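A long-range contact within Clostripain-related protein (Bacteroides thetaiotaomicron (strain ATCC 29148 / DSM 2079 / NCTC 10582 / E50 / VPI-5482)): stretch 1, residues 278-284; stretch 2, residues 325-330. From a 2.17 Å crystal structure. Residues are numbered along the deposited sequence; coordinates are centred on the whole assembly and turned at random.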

ATOM      1  N   CYS A 278       3.409   9.500  15.622  1.00 21.62           N
ATOM      2  CA  CYS A 278       2.878  10.139  14.421  1.00 20.03           C
ATOM      3  C   CYS A 278       3.707   9.753  13.194  1.00 19.96           C
ATOM      4  O   CYS A 278       4.933   9.853  13.221  1.00 19.97           O
ATOM      5  CB  CYS A 278       2.861  11.675  14.593  1.00 20.10           C
ATOM      6  SG  CYS A 278       2.469  12.593  13.074  1.00 24.11           S
ATOM      7  N   TYR A 279       3.037   9.316  12.125  1.00 21.13           N
ATOM      8  CA  TYR A 279       3.721   8.800  10.929  1.00 19.24           C
ATOM      9  C   TYR A 279       4.065   9.871   9.900  1.00 19.21           C
ATOM     10  O   TYR A 279       4.869   9.625   9.010  1.00 20.29           O
ATOM     11  CB  TYR A 279       2.881   7.705  10.264  1.00 15.01           C
ATOM     12  CG  TYR A 279       2.796   6.450  11.102  1.00 14.21           C
ATOM     13  CD1 TYR A 279       3.943   5.739  11.435  1.00 14.93           C
ATOM     14  CD2 TYR A 279       1.574   5.983  11.573  1.00 14.63           C
ATOM     15  CE1 TYR A 279       3.876   4.591  12.206  1.00 15.33           C
ATOM     16  CE2 TYR A 279       1.500   4.841  12.348  1.00 14.63           C
ATOM     17  CZ  TYR A 279       2.657   4.150  12.660  1.00 15.25           C
ATOM     18  OH  TYR A 279       2.596   3.014  13.438  1.00 17.38           O
ATOM     19  N   ASP A 280       3.461  11.053  10.017  1.00 19.90           N
ATOM     20  CA  ASP A 280       3.893  12.214   9.233  1.00 17.00           C
ATOM     21  C   ASP A 280       4.208  13.420  10.128  1.00 19.25           C
ATOM     22  O   ASP A 280       3.532  14.451  10.046  1.00 21.11           O
ATOM     23  CB  ASP A 280       2.823  12.580   8.190  1.00 17.35           C
ATOM     24  CG  ASP A 280       1.467  12.895   8.822  1.00 19.41           C
ATOM     25  OD1 ASP A 280       1.229  12.458   9.977  1.00 18.63           O
ATOM     26  OD2 ASP A 280       0.644  13.572   8.158  1.00 17.70           O
ATOM     27  N   PRO A 281       5.248  13.308  10.979  1.00 19.10           N
ATOM     28  CA  PRO A 281       5.488  14.331  12.001  1.00 20.93           C
ATOM     29  C   PRO A 281       6.084  15.625  11.448  1.00 22.59           C
ATOM     30  O   PRO A 281       6.087  16.644  12.130  1.00 21.82           O
ATOM     31  CB  PRO A 281       6.477  13.646  12.946  1.00 21.42           C
ATOM     32  CG  PRO A 281       7.232  12.706  12.069  1.00 19.05           C
ATOM     33  CD  PRO A 281       6.291  12.263  10.992  1.00 18.24           C
ATOM     34  N   LEU A 282       6.585  15.584  10.220  1.00 23.44           N
ATOM     35  CA  LEU A 282       7.253  16.747   9.660  1.00 20.75           C
ATOM     36  C   LEU A 282       6.314  17.479   8.715  1.00 23.72           C
ATOM     37  O   LEU A 282       6.667  18.519   8.161  1.00 23.38           O
ATOM     38  CB  LEU A 282       8.534  16.333   8.937  1.00 18.92           C
ATOM     39  CG  LEU A 282       9.442  15.346   9.680  1.00 16.98           C
ATOM     40  CD1 LEU A 282      10.662  15.028   8.839  1.00 16.87           C
ATOM     41  CD2 LEU A 282       9.844  15.893  11.049  1.00 18.84           C
ATOM     42  N   ARG A 283       5.115  16.926   8.539  1.00 25.39           N
ATOM     43  CA  ARG A 283       4.103  17.526   7.675  1.00 29.66           C
ATOM     44  C   ARG A 283       2.800  17.827   8.440  1.00 31.21           C
ATOM     45  O   ARG A 283       2.832  18.461   9.487  1.00 33.73           O
ATOM     46  CB  ARG A 283       3.833  16.618   6.471  1.00 30.39           C
ATOM     47  CG  ARG A 283       5.026  16.497   5.522  1.00 33.75           C
ATOM     48  CD  ARG A 283       4.789  15.456   4.428  1.00 37.34           C
ATOM     49  NE  ARG A 283       5.885  15.431   3.458  1.00 39.99           N
ATOM     50  CZ  ARG A 283       5.775  15.807   2.186  1.00 40.07           C
ATOM     51  NH1 ARG A 283       6.833  15.762   1.387  1.00 37.61           N
ATOM     52  NH2 ARG A 283       4.608  16.225   1.709  1.00 40.98           N
ATOM     53  N   GLU A 284       1.663  17.362   7.928  1.00 28.67           N
ATOM     54  CA  GLU A 284       0.370  17.783   8.468  1.00 24.34           C
ATOM     55  C   GLU A 284      -0.069  17.039   9.742  1.00 24.59           C
ATOM     56  O   GLU A 284      -1.072  17.410  10.344  1.00 22.91           O
ATOM     57  CB  GLU A 284      -0.706  17.636   7.390  1.00 20.00           C
ATOM     58  N   TYR A 325      13.156   7.273   7.335  1.00 17.44           N
ATOM     59  CA  TYR A 325      13.348   8.584   6.727  1.00 18.64           C
ATOM     60  C   TYR A 325      11.994   9.219   6.415  1.00 17.81           C
ATOM     61  O   TYR A 325      11.116   8.569   5.857  1.00 14.51           O
ATOM     62  CB  TYR A 325      14.194   8.469   5.464  1.00 20.08           C
ATOM     63  CG  TYR A 325      14.584   9.800   4.820  1.00 20.76           C
ATOM     64  CD1 TYR A 325      15.722  10.477   5.222  1.00 23.39           C
ATOM     65  CD2 TYR A 325      13.819  10.350   3.789  1.00 18.70           C
ATOM     66  CE1 TYR A 325      16.087  11.676   4.625  1.00 27.16           C
ATOM     67  CE2 TYR A 325      14.174  11.535   3.183  1.00 20.63           C
ATOM     68  CZ  TYR A 325      15.309  12.196   3.601  1.00 26.64           C
ATOM     69  OH  TYR A 325      15.668  13.384   3.005  1.00 27.83           O
ATOM     70  N   CYS A 326      11.823  10.485   6.796  1.00 17.74           N
ATOM     71  CA  CYS A 326      10.568  11.194   6.552  1.00 17.37           C
ATOM     72  C   CYS A 326      10.893  12.539   5.975  1.00 19.59           C
ATOM     73  O   CYS A 326      12.002  13.044   6.164  1.00 21.66           O
ATOM     74  CB  CYS A 326       9.740  11.360   7.841  1.00 18.44           C
ATOM     75  SG  CYS A 326       9.006   9.819   8.490  1.00 30.79           S
ATOM     76  N   THR A 327       9.929  13.139   5.288  1.00 18.66           N
ATOM     77  CA  THR A 327      10.202  14.384   4.600  1.00 20.92           C
ATOM     78  C   THR A 327       9.348  15.520   5.128  1.00 21.88           C
ATOM     79  O   THR A 327       8.267  15.315   5.671  1.00 24.10           O
ATOM     80  CB  THR A 327       9.985  14.253   3.062  1.00 24.07           C
ATOM     81  OG1 THR A 327       8.604  13.992   2.770  1.00 23.33           O
ATOM     82  CG2 THR A 327      10.848  13.137   2.489  1.00 22.17           C
ATOM     83  N   TYR A 328       9.863  16.728   4.979  1.00 23.32           N
ATOM     84  CA  TYR A 328       9.065  17.917   5.202  1.00 22.81           C
ATOM     85  C   TYR A 328       8.349  18.242   3.909  1.00 25.33           C
ATOM     86  O   TYR A 328       8.640  17.642   2.870  1.00 25.72           O
ATOM     87  CB  TYR A 328       9.929  19.086   5.624  1.00 21.38           C
ATOM     88  CG  TYR A 328      10.707  18.906   6.898  1.00 20.41           C
ATOM     89  CD1 TYR A 328      11.951  18.293   6.894  1.00 19.25           C
ATOM     90  CD2 TYR A 328      10.226  19.423   8.101  1.00 20.82           C
ATOM     91  CE1 TYR A 328      12.680  18.163   8.064  1.00 22.92           C
ATOM     92  CE2 TYR A 328      10.938  19.298   9.262  1.00 20.51           C
ATOM     93  CZ  TYR A 328      12.165  18.666   9.244  1.00 22.86           C
ATOM     94  OH  TYR A 328      12.873  18.550  10.412  1.00 25.37           O
ATOM     95  N   SER A 329       7.431  19.201   3.965  1.00 29.26           N
ATOM     96  CA  SER A 329       6.713  19.639   2.777  1.00 32.19           C
ATOM     97  C   SER A 329       7.673  20.236   1.756  1.00 30.10           C
ATOM     98  O   SER A 329       7.406  20.200   0.563  1.00 28.95           O
ATOM     99  CB  SER A 329       5.636  20.657   3.148  1.00 38.03           C
ATOM    100  OG  SER A 329       4.772  20.118   4.134  1.00 40.22           O
ATOM    101  N   SER A 330       8.793  20.780   2.238  1.00 27.81           N
ATOM    102  CA  SER A 330       9.837  21.319   1.367  1.00 24.25           C
ATOM    103  C   SER A 330      10.439  20.282   0.412  1.00 23.55           C
ATOM    104  O   SER A 330      10.999  20.639  -0.628  1.00 22.76           O
ATOM    105  CB  SER A 330      10.966  21.905   2.202  1.00 22.97           C
ATOM    106  OG  SER A 330      11.688  20.855   2.822  1.00 22.21           O
TER
HETATM  107  O   HOH W   1       6.498  13.819   7.718  1.00 17.60           O
HETATM  108  O   HOH W   2       6.732  20.473   6.463  1.00 28.59           O
HETATM  109  O   HOH W   3       2.878  18.388   3.048  1.00 32.41           O

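The apolar centre of this contact is L282, which sits in the type I beta turn running from D280 to R283 and points its CA-to-CB bond toward the second stretch. Its CB lies over one face of the Y328 ring, 3.9 Å from the ring centroid and 23° off the normal, a CH-pi arrangement in which an aliphatic C-H group faces the ring's pi electrons. The CA-to-CB bond of Y328 points away overall, but with chi1 in the m well the ring comes back to L282, and its CD2 reaches L282 CB at 3.6 Å. With chi1 m and chi2 t, L282 also places CD1 3.9 Å from CB of C326, a buried residue whose small, apolar CB packs against the leucine methyl. At greater range, P281 CD approaches C326 SG at 4.4 Å.

Around this centre the backbones are joined by water. Water 1 accepts from L282 N and donates to T327 O, while water 2 donates to L282 O and accepts from S329 N. The direct L282 O to S329 N distance, 4.3 Å, is too long for a hydrogen bond.

At the polar edge, R283 starts sideways, but its length carries a planar group with several N-H donors to T327. Its NH1 donates to T327 OG1 at 2.9 Å, and its NE donates to T327 O at 3.3 Å and weakly to T327 OG1 at 3.2 Å. Threonine suits this place because its hydroxyl, near the guanidinium plane, supplements its carbonyl as an acceptor. R283 NH1 also lies 3.0 Å from Y328 O, but the angle is too poor for a hydrogen bond, since the carbonyl oxygen lies well out of the guanidinium plane, in which the N-H bonds lie. Farther out, the short, exposed serine hydroxyl S329 OG bonds to water 3, which R283 NH2 also reaches, weakly.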